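Local coordinates for protection of telomeres protein poz1 (Schizosaccharomyces pombe, PDB 5WE0), which binds telomeric DNA and negatively regulates telomerase and telomere length, at residues 8-13 against 39-44; 15-20 against 28-33; 21-26 against 215-220. All blocks are in the same frame, centred on the assembly; numbering follows the deposited sequence.

Interactions 1 and 2 both join helix 2-18 to helix 31-43, their centres about 13 Å apart on the same side of the chain's centre, and interaction 2 is nested within the loop that interaction 1 closes. Interaction 3 starts from the segment between these helices, 21-26, and reaches helix 209-230 far along the sequence, so its segments alternate with those of the other two. Its centre lies about 15 Å from that of interaction 2, which it touches where Phe18 CD1 is 3.6 Å from Tyr24 CE1, and about 23 Å from that of interaction 1. Together the contacts pair two N-terminal helices and tie their connection to the C-terminal part of this strand-free, mostly helical protein.

Interaction 1 (8-13 against 39-44); sequences QSVLNT and RYLGYS
Val10 of helix 2-18 sets its two methyl groups against two successive residues of helix 31-43. With CG1 opposite the backbone N (chi1 175°), one branch is directed at Leu41, where Val10 CG1 lies 3.9 Å from Leu41 CG, and the two side chains slide past each other in opposite directions. The other branch, CG2, approaches the Tyr40 ring obliquely, 4.0 Å from Tyr40 CD2, and here the side chains cross at about a right angle. Leu41 carries its CG opposite the carbonyl carbon (chi1 -68°), a turn that brings it between Val10 and Leu11. Its CD1 meets the end of Leu11 crosswise: Leu41 CD1 to Leu11 CD2 is 3.5 Å, tighter than usual van der Waals contact. The segments form a roughly antiparallel helix pair, with 145° between their N-to-C directions and axes 10.1 Å apart at closest approach; an aromatic side chain of another protein chain packs on Leu11 and Leu41. Polar groups are engaged at the margins, where Tyr40 OH has a weak hydrogen bond with Arg6 NE and Ser44 OG is hydrogen-bonded to Ser7 OG. Between the two segments every contact is apolar, so within them the fit probably rests on the shapes of the branches, while the directional links lie just beyond, at Ser7 and Arg6.

Interaction 2 (15-20 against 28-33); sequences ETFFIK and REESSI
Phe17 is the hub of this contact, its ring meeting both Glu30 and Ile33, which share the CE2 corner. The close part is apolar: Phe17 CZ sits 3.7 Å from Ile33 CG2, with the methyl oblique to the ring and the two side chains crossing at about a right angle. Ile33 holds CG1 opposite its backbone N (chi1 -176°), which leaves CG2 between N and the carbonyl carbon and turned to the ring, where it also lies 3.8 Å from Phe17 CE2. Glu30 adds its aliphatic part, Glu30 CG being 4.0 Å from Phe17 CE2, and its extended chain carries the carboxylate to the ring edge. There Glu30 OE1 stands 3.8 Å from Phe17 CD2, near the ring plane, with the carboxylate plane turned 63° from the ring. The other side of the contact is looser and polar. Lys20 NZ is 4.9 Å from Glu30 OE2, too far for a salt bridge, and a water occupies the intervening region. It donates to Phe17 O at 2.9 Å and accepts a weak hydrogen bond from Lys20 NZ; its approach to Glu30 OE1 is modelled unusually short, so that link is doubtful. Few atoms meet, and none of the touching residues is buried. Such a surface contact joins the end of one helix to the beginning of the next, as in an antiparallel helical hairpin, here helices 2-18 and 31-43.

Interaction 3 (21-26 against 215-220); sequences ENHYDM and VLSRYI
His23 presents the edge of its imidazole to Ser217 and Ile220. The main link is a hydrogen bond of 2.6 Å between His23 NE2 and Ser217 OG, nearly straight at 163°, in which either atom could be the donor. Ser217 OG, anti to its own backbone N (chi1 167°), meets NE2 at the ring edge, near the ring plane. At the same rim, Ser217 O lies in the ring plane, 3.6 Å from His23 CE1, and Ile220 CG2 comes within 3.9 Å of His23 CE1, the two side chains crossing at a slant. The second ring nitrogen, ND1, is hydrogen-bonded to Glu62 OE2, so the imidazole is gripped at both nitrogens and its rotation is fixed; the carboxylate would probably favour a proton on ND1. An alanine here would remove the ring, and Ser217 OG and Glu62 OE2 would probably both lose a partner while a gap opened beside Ile220. The His23 ring thus bridges helix 54-64, which carries Glu62, and helix 209-230, which carries Ser217. Beside it, Ile220 packs on Ile58 and Ile61 of helix 54-64, and Val215 and Leu216, on the same helix 209-230, touch Ala144 of helix 130-157.

Interaction 1 (8-13 against 39-44)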
loop_
_atom_site.group_PDB
_atom_site.type_symbol
_atom_site.label_atom_id
_atom_site.label_comp_id
_atom_site.label_asym_id
_atom_site.label_seq_id
_atom_site.Cartn_x
_atom_site.Cartn_y
_atom_site.Cartn_z
ATOM N N GLN A 8 -0.722 -13.926 -19.056
ATOM C CA GLN A 8 0.332 -12.939 -19.282
ATOM C C GLN A 8 -0.151 -11.828 -20.194
ATOM O O GLN A 8 0.174 -10.652 -19.982
ATOM C CB GLN A 8 1.580 -13.595 -19.859
ATOM C CG GLN A 8 2.748 -13.558 -18.886
ATOM C CD GLN A 8 3.213 -12.124 -18.587
ATOM O OE1 GLN A 8 3.064 -11.205 -19.411
ATOM N NE2 GLN A 8 3.743 -11.924 -17.387
ATOM N N SER A 9 -0.943 -12.174 -21.205
ATOM C CA SER A 9 -1.491 -11.140 -22.067
ATOM C C SER A 9 -2.476 -10.251 -21.305
ATOM O O SER A 9 -2.491 -9.028 -21.496
ATOM C CB SER A 9 -2.143 -11.784 -23.294
ATOM O OG SER A 9 -2.517 -10.774 -24.207
ATOM N N VAL A 10 -3.298 -10.832 -20.422
ATOM C CA VAL A 10 -4.166 -9.993 -19.579
ATOM C C VAL A 10 -3.324 -9.034 -18.732
ATOM O O VAL A 10 -3.666 -7.855 -18.574
ATOM C CB VAL A 10 -5.089 -10.865 -18.704
ATOM C CG1 VAL A 10 -5.884 -9.983 -17.743
ATOM C CG2 VAL A 10 -6.020 -11.730 -19.571
ATOM N N LEU A 11 -2.191 -9.520 -18.192
ATOM C CA LEU A 11 -1.289 -8.649 -17.432
ATOM C C LEU A 11 -0.776 -7.492 -18.283
ATOM O O LEU A 11 -0.739 -6.339 -17.822
ATOM C CB LEU A 11 -0.110 -9.453 -16.867
ATOM C CG LEU A 11 -0.330 -10.117 -15.502
ATOM C CD1 LEU A 11 0.915 -10.834 -15.012
ATOM C CD2 LEU A 11 -0.817 -9.103 -14.475
ATOM N N ASN A 12 -0.387 -7.775 -19.535
ATOM C CA ASN A 12 0.077 -6.715 -20.431
ATOM C C ASN A 12 -1.008 -5.694 -20.709
ATOM O O ASN A 12 -0.732 -4.491 -20.795
ATOM C CB ASN A 12 0.591 -7.313 -21.746
ATOM C CG ASN A 12 1.804 -8.180 -21.537
ATOM O OD1 ASN A 12 1.863 -9.321 -21.999
ATOM N ND2 ASN A 12 2.779 -7.649 -20.806
ATOM N N THR A 13 -2.251 -6.142 -20.854
ATOM C CA THR A 13 -3.346 -5.187 -20.998
ATOM C C THR A 13 -3.514 -4.324 -19.749
ATOM O O THR A 13 -3.740 -3.106 -19.855
ATOM C CB THR A 13 -4.645 -5.921 -21.345
ATOM O OG1 THR A 13 -4.524 -6.486 -22.663
ATOM C CG2 THR A 13 -5.861 -4.974 -21.270
ATOM N N ARG A 39 -10.522 -10.136 -12.446
ATOM C CA ARG A 39 -11.231 -11.367 -12.137
ATOM C C ARG A 39 -10.652 -12.541 -12.906
ATOM O O ARG A 39 -10.487 -13.633 -12.348
ATOM C CB ARG A 39 -12.725 -11.226 -12.415
ATOM C CG ARG A 39 -13.527 -12.273 -11.637
ATOM C CD ARG A 39 -14.998 -12.353 -12.042
ATOM N NE ARG A 39 -15.764 -13.192 -11.108
ATOM C CZ ARG A 39 -15.765 -14.531 -11.120
ATOM N NH1 ARG A 39 -15.019 -15.205 -11.999
ATOM N NH2 ARG A 39 -16.493 -15.207 -10.233
ATOM N N TYR A 40 -10.323 -12.343 -14.186
ATOM C CA TYR A 40 -9.733 -13.442 -14.945
ATOM C C TYR A 40 -8.439 -13.921 -14.294
ATOM O O TYR A 40 -8.220 -15.131 -14.137
ATOM C CB TYR A 40 -9.474 -13.050 -16.403
ATOM C CG TYR A 40 -9.055 -14.266 -17.219
ATOM C CD1 TYR A 40 -10.015 -15.141 -17.728
ATOM C CD2 TYR A 40 -7.710 -14.578 -17.412
ATOM C CE1 TYR A 40 -9.653 -16.261 -18.445
ATOM C CE2 TYR A 40 -7.334 -15.707 -18.132
ATOM C CZ TYR A 40 -8.316 -16.537 -18.644
ATOM O OH TYR A 40 -7.976 -17.664 -19.353
ATOM N N LEU A 41 -7.552 -12.985 -13.933
ATOM C CA LEU A 41 -6.319 -13.388 -13.256
ATOM C C LEU A 41 -6.611 -14.010 -11.898
ATOM O O LEU A 41 -5.921 -14.953 -11.489
ATOM C CB LEU A 41 -5.388 -12.190 -13.095
ATOM C CG LEU A 41 -4.777 -11.613 -14.387
ATOM C CD1 LEU A 41 -4.039 -10.322 -14.084
ATOM C CD2 LEU A 41 -3.834 -12.623 -15.034
ATOM N N GLY A 42 -7.636 -13.500 -11.202
ATOM C CA GLY A 42 -7.939 -13.965 -9.855
ATOM C C GLY A 42 -8.434 -15.399 -9.791
ATOM O O GLY A 42 -8.219 -16.081 -8.784
ATOM N N TYR A 43 -9.060 -15.891 -10.872
ATOM C CA TYR A 43 -9.532 -17.270 -10.947
ATOM C C TYR A 43 -8.700 -18.139 -11.880
ATOM O O TYR A 43 -9.043 -19.304 -12.093
ATOM C CB TYR A 43 -11.002 -17.308 -11.390
ATOM C CG TYR A 43 -11.979 -16.897 -10.302
ATOM C CD1 TYR A 43 -12.323 -15.559 -10.119
ATOM C CD2 TYR A 43 -12.558 -17.846 -9.456
ATOM C CE1 TYR A 43 -13.213 -15.168 -9.129
ATOM C CE2 TYR A 43 -13.465 -17.464 -8.449
ATOM C CZ TYR A 43 -13.789 -16.119 -8.294
ATOM O OH TYR A 43 -14.672 -15.712 -7.302
ATOM N N SER A 44 -7.617 -17.610 -12.436
ATOM C CA SER A 44 -6.758 -18.365 -13.339
ATOM C C SER A 44 -5.903 -19.330 -12.528
ATOM O O SER A 44 -5.036 -18.902 -11.760
ATOM C CB SER A 44 -5.900 -17.405 -14.161
ATOM O OG SER A 44 -4.846 -18.073 -14.836
#

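Interaction 2 (15-20 against 28-33)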
loop_
_atom_site.group_PDB
_atom_site.type_symbol
_atom_site.label_atom_id
_atom_site.label_comp_id
_atom_site.label_asym_id
_atom_site.label_seq_id
_atom_site.Cartn_x
_atom_site.Cartn_y
_atom_site.Cartn_z
ATOM N N GLU A 15 -1.281 -3.412 -17.675
ATOM C CA GLU A 15 -0.173 -2.461 -17.657
ATOM C C GLU A 15 -0.536 -1.159 -18.344
ATOM O O GLU A 15 -0.234 -0.070 -17.834
ATOM C CB GLU A 15 1.035 -3.043 -18.381
ATOM C CG GLU A 15 1.842 -4.041 -17.626
ATOM C CD GLU A 15 3.293 -4.068 -18.101
ATOM O OE1 GLU A 15 3.771 -3.021 -18.600
ATOM O OE2 GLU A 15 3.950 -5.123 -17.965
ATOM N N THR A 16 -1.183 -1.249 -19.510
ATOM C CA THR A 16 -1.544 -0.039 -20.240
ATOM C C THR A 16 -2.656 0.724 -19.554
ATOM O O THR A 16 -2.877 1.896 -19.880
ATOM C CB THR A 16 -1.924 -0.363 -21.694
ATOM O OG1 THR A 16 -3.309 -0.740 -21.771
ATOM C CG2 THR A 16 -1.025 -1.476 -22.268
ATOM N N PHE A 17 -3.407 0.082 -18.660
ATOM C CA PHE A 17 -4.377 0.842 -17.885
ATOM C C PHE A 17 -3.788 1.323 -16.562
ATOM O O PHE A 17 -4.182 2.384 -16.057
ATOM C CB PHE A 17 -5.641 0.004 -17.600
ATOM C CG PHE A 17 -6.566 -0.145 -18.787
ATOM C CD1 PHE A 17 -6.379 -1.164 -19.704
ATOM C CD2 PHE A 17 -7.593 0.759 -19.002
ATOM C CE1 PHE A 17 -7.218 -1.303 -20.812
ATOM C CE2 PHE A 17 -8.432 0.632 -20.113
ATOM C CZ PHE A 17 -8.242 -0.406 -21.014
ATOM N N PHE A 18 -2.853 0.573 -15.991
ATOM C CA PHE A 18 -2.448 0.841 -14.610
ATOM C C PHE A 18 -1.269 1.800 -14.495
ATOM O O PHE A 18 -1.255 2.647 -13.596
ATOM C CB PHE A 18 -2.104 -0.472 -13.889
ATOM C CG PHE A 18 -3.306 -1.188 -13.344
ATOM C CD1 PHE A 18 -4.582 -0.641 -13.504
ATOM C CD2 PHE A 18 -3.166 -2.391 -12.652
ATOM C CE1 PHE A 18 -5.710 -1.293 -13.000
ATOM C CE2 PHE A 18 -4.291 -3.049 -12.132
ATOM C CZ PHE A 18 -5.563 -2.499 -12.306
ATOM N N ILE A 19 -0.285 1.693 -15.383
ATOM C CA ILE A 19 0.946 2.462 -15.237
ATOM C C ILE A 19 0.677 3.915 -15.607
ATOM O O ILE A 19 0.190 4.218 -16.701
ATOM C CB ILE A 19 2.076 1.845 -16.073
ATOM C CG1 ILE A 19 2.397 0.456 -15.518
ATOM C CG2 ILE A 19 3.308 2.717 -16.022
ATOM C CD1 ILE A 19 3.588 -0.221 -16.140
ATOM N N LYS A 20 0.969 4.816 -14.677
ATOM C CA LYS A 20 0.726 6.239 -14.824
ATOM C C LYS A 20 1.994 7.028 -14.532
ATOM O O LYS A 20 2.868 6.582 -13.777
ATOM C CB LYS A 20 -0.377 6.695 -13.869
ATOM C CG LYS A 20 -1.746 6.064 -14.088
ATOM C CD LYS A 20 -2.383 6.587 -15.374
ATOM C CE LYS A 20 -3.839 6.120 -15.485
ATOM N NZ LYS A 20 -4.517 6.579 -16.740
ATOM N N ARG A 28 -14.711 5.300 -14.104
ATOM C CA ARG A 28 -15.947 4.559 -14.343
ATOM C C ARG A 28 -15.943 3.894 -15.713
ATOM O O ARG A 28 -16.431 2.769 -15.865
ATOM C CB ARG A 28 -17.161 5.488 -14.224
ATOM C CG ARG A 28 -17.172 6.414 -13.013
ATOM C CD ARG A 28 -16.441 7.724 -13.320
ATOM N NE ARG A 28 -16.860 8.834 -12.465
ATOM C CZ ARG A 28 -17.789 9.724 -12.799
ATOM N NH1 ARG A 28 -18.405 9.629 -13.974
ATOM N NH2 ARG A 28 -18.101 10.707 -11.959
ATOM N N GLU A 29 -15.358 4.566 -16.716
ATOM C CA GLU A 29 -15.381 4.081 -18.095
ATOM C C GLU A 29 -14.422 2.920 -18.322
ATOM O O GLU A 29 -14.580 2.171 -19.293
ATOM C CB GLU A 29 -15.009 5.221 -19.046
ATOM C CG GLU A 29 -15.555 6.586 -18.618
ATOM C CD GLU A 29 -14.547 7.380 -17.788
ATOM O OE1 GLU A 29 -14.933 7.872 -16.696
ATOM O OE2 GLU A 29 -13.369 7.497 -18.217
ATOM N N GLU A 30 -13.404 2.776 -17.470
ATOM C CA GLU A 30 -12.470 1.656 -17.556
ATOM C C GLU A 30 -12.845 0.513 -16.627
ATOM O O GLU A 30 -12.192 -0.537 -16.657
ATOM C CB GLU A 30 -11.048 2.116 -17.238
ATOM C CG GLU A 30 -10.597 3.296 -18.077
ATOM C CD GLU A 30 -9.353 3.982 -17.517
ATOM O OE1 GLU A 30 -8.705 3.422 -16.597
ATOM O OE2 GLU A 30 -9.055 5.109 -17.971
ATOM N N SER A 31 -13.869 0.713 -15.803
ATOM C CA SER A 31 -14.200 -0.226 -14.737
ATOM C C SER A 31 -14.477 -1.636 -15.260
ATOM O O SER A 31 -14.022 -2.623 -14.670
ATOM C CB SER A 31 -15.391 0.314 -13.950
ATOM O OG SER A 31 -15.838 -0.668 -13.060
ATOM N N SER A 32 -15.219 -1.762 -16.357
ATOM C CA SER A 32 -15.587 -3.098 -16.823
ATOM C C SER A 32 -14.374 -3.874 -17.333
ATOM O O SER A 32 -14.202 -5.055 -16.998
ATOM C CB SER A 32 -16.672 -2.994 -17.901
ATOM O OG SER A 32 -16.101 -2.832 -19.195
ATOM N N ILE A 33 -13.503 -3.235 -18.120
ATOM C CA ILE A 33 -12.332 -3.951 -18.644
ATOM C C ILE A 33 -11.350 -4.278 -17.513
ATOM O O ILE A 33 -10.888 -5.421 -17.378
ATOM C CB ILE A 33 -11.679 -3.140 -19.786
ATOM C CG1 ILE A 33 -10.508 -3.884 -20.447
ATOM C CG2 ILE A 33 -11.259 -1.744 -19.333
ATOM C CD1 ILE A 33 -10.879 -5.165 -21.156
HETATM O O HOH W 1 -6.467 4.108 -16.009
#

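Interaction 3 (21-26 against 215-220)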
loop_
_atom_site.group_PDB
_atom_site.type_symbol
_atom_site.label_atom_id
_atom_site.label_comp_id
_atom_site.label_asym_id
_atom_site.label_seq_id
_atom_site.Cartn_x
_atom_site.Cartn_y
_atom_site.Cartn_z
ATOM N N GLU A 21 2.098 8.196 -15.173
ATOM C CA GLU A 21 3.106 9.177 -14.776
ATOM C C GLU A 21 2.874 9.627 -13.339
ATOM O O GLU A 21 3.808 9.692 -12.523
ATOM C CB GLU A 21 3.069 10.379 -15.725
ATOM C CG GLU A 21 3.983 11.518 -15.279
ATOM C CD GLU A 21 4.036 12.677 -16.262
ATOM O OE1 GLU A 21 3.005 12.965 -16.912
ATOM O OE2 GLU A 21 5.108 13.311 -16.368
ATOM N N ASN A 22 1.628 9.975 -13.025
ATOM C CA ASN A 22 1.219 10.241 -11.657
ATOM C C ASN A 22 0.538 8.996 -11.103
ATOM O O ASN A 22 0.987 7.879 -11.377
ATOM C CB ASN A 22 0.323 11.479 -11.585
ATOM C CG ASN A 22 0.977 12.701 -12.197
ATOM O OD1 ASN A 22 2.054 13.129 -11.767
ATOM N ND2 ASN A 22 0.355 13.245 -13.240
ATOM N N HIS A 23 -0.524 9.154 -10.323
ATOM C CA HIS A 23 -1.110 8.022 -9.616
ATOM C C HIS A 23 -2.348 7.496 -10.330
ATOM O O HIS A 23 -3.169 8.267 -10.841
ATOM C CB HIS A 23 -1.458 8.410 -8.179
ATOM C CG HIS A 23 -0.279 8.834 -7.369
ATOM N ND1 HIS A 23 0.857 8.059 -7.244
ATOM C CD2 HIS A 23 -0.048 9.961 -6.654
ATOM C CE1 HIS A 23 1.727 8.681 -6.468
ATOM N NE2 HIS A 23 1.204 9.837 -6.094
ATOM N N TYR A 24 -2.486 6.176 -10.337
ATOM C CA TYR A 24 -3.653 5.547 -10.924
ATOM C C TYR A 24 -4.915 5.848 -10.110
ATOM O O TYR A 24 -4.882 6.014 -8.883
ATOM C CB TYR A 24 -3.437 4.038 -11.034
ATOM C CG TYR A 24 -4.688 3.302 -11.433
ATOM C CD1 TYR A 24 -5.083 3.221 -12.767
ATOM C CD2 TYR A 24 -5.516 2.742 -10.468
ATOM C CE1 TYR A 24 -6.264 2.566 -13.128
ATOM C CE2 TYR A 24 -6.683 2.092 -10.818
ATOM C CZ TYR A 24 -7.050 2.000 -12.145
ATOM O OH TYR A 24 -8.223 1.352 -12.457
ATOM N N ASP A 25 -6.038 5.943 -10.815
ATOM C CA ASP A 25 -7.352 5.959 -10.183
ATOM C C ASP A 25 -8.332 5.289 -11.137
ATOM O O ASP A 25 -8.194 5.409 -12.356
ATOM C CB ASP A 25 -7.815 7.382 -9.832
ATOM C CG ASP A 25 -9.190 7.409 -9.120
ATOM O OD1 ASP A 25 -9.544 6.458 -8.369
ATOM O OD2 ASP A 25 -9.926 8.401 -9.327
ATOM N N MET A 26 -9.318 4.582 -10.592
ATOM C CA MET A 26 -10.243 3.882 -11.469
ATOM C C MET A 26 -11.218 4.877 -12.075
ATOM O O MET A 26 -11.851 5.650 -11.357
ATOM C CB MET A 26 -11.013 2.779 -10.753
ATOM C CG MET A 26 -11.891 2.029 -11.762
ATOM S SD MET A 26 -11.497 0.260 -11.884
ATOM C CE MET A 26 -12.330 -0.337 -10.424
ATOM N N VAL A 215 3.506 11.760 2.056
ATOM C CA VAL A 215 4.664 10.870 2.182
ATOM C C VAL A 215 4.489 9.632 1.317
ATOM O O VAL A 215 5.425 9.187 0.634
ATOM C CB VAL A 215 4.865 10.500 3.662
ATOM C CG1 VAL A 215 5.695 9.252 3.806
ATOM C CG2 VAL A 215 5.476 11.661 4.426
ATOM N N LEU A 216 3.302 9.036 1.356
ATOM C CA LEU A 216 3.057 7.806 0.607
ATOM C C LEU A 216 3.073 8.068 -0.893
ATOM O O LEU A 216 3.637 7.280 -1.665
ATOM C CB LEU A 216 1.720 7.206 1.033
ATOM C CG LEU A 216 1.324 5.881 0.399
ATOM C CD1 LEU A 216 2.450 4.890 0.571
ATOM C CD2 LEU A 216 0.030 5.382 1.072
ATOM N N SER A 217 2.453 9.166 -1.327
ATOM C CA SER A 217 2.543 9.549 -2.733
ATOM C C SER A 217 3.995 9.748 -3.159
ATOM O O SER A 217 4.421 9.262 -4.210
ATOM C CB SER A 217 1.762 10.836 -2.969
ATOM O OG SER A 217 2.121 11.336 -4.244
ATOM N N ARG A 218 4.768 10.482 -2.352
ATOM C CA ARG A 218 6.166 10.718 -2.680
ATOM C C ARG A 218 6.971 9.431 -2.635
ATOM O O ARG A 218 7.914 9.270 -3.414
ATOM C CB ARG A 218 6.744 11.779 -1.743
ATOM C CG ARG A 218 6.291 13.189 -2.134
ATOM C CD ARG A 218 6.922 14.233 -1.257
ATOM N NE ARG A 218 6.277 14.337 0.043
ATOM C CZ ARG A 218 6.939 14.578 1.164
ATOM N NH1 ARG A 218 8.253 14.730 1.116
ATOM N NH2 ARG A 218 6.302 14.674 2.319
ATOM N N TYR A 219 6.617 8.504 -1.745
ATOM C CA TYR A 219 7.286 7.210 -1.748
ATOM C C TYR A 219 7.047 6.476 -3.063
ATOM O O TYR A 219 7.963 5.863 -3.618
ATOM C CB TYR A 219 6.818 6.341 -0.567
ATOM C CG TYR A 219 7.386 4.958 -0.713
ATOM C CD1 TYR A 219 8.755 4.717 -0.498
ATOM C CD2 TYR A 219 6.590 3.910 -1.147
ATOM C CE1 TYR A 219 9.290 3.452 -0.687
ATOM C CE2 TYR A 219 7.100 2.651 -1.331
ATOM C CZ TYR A 219 8.449 2.424 -1.110
ATOM O OH TYR A 219 8.937 1.156 -1.325
ATOM N N ILE A 220 5.805 6.475 -3.542
ATOM C CA ILE A 220 5.480 5.765 -4.777
ATOM C C ILE A 220 6.196 6.401 -5.960
ATOM O O ILE A 220 6.715 5.704 -6.833
ATOM C CB ILE A 220 3.950 5.726 -4.975
ATOM C CG1 ILE A 220 3.284 4.848 -3.884
ATOM C CG2 ILE A 220 3.601 5.218 -6.389
ATOM C CD1 ILE A 220 3.694 3.343 -3.926
#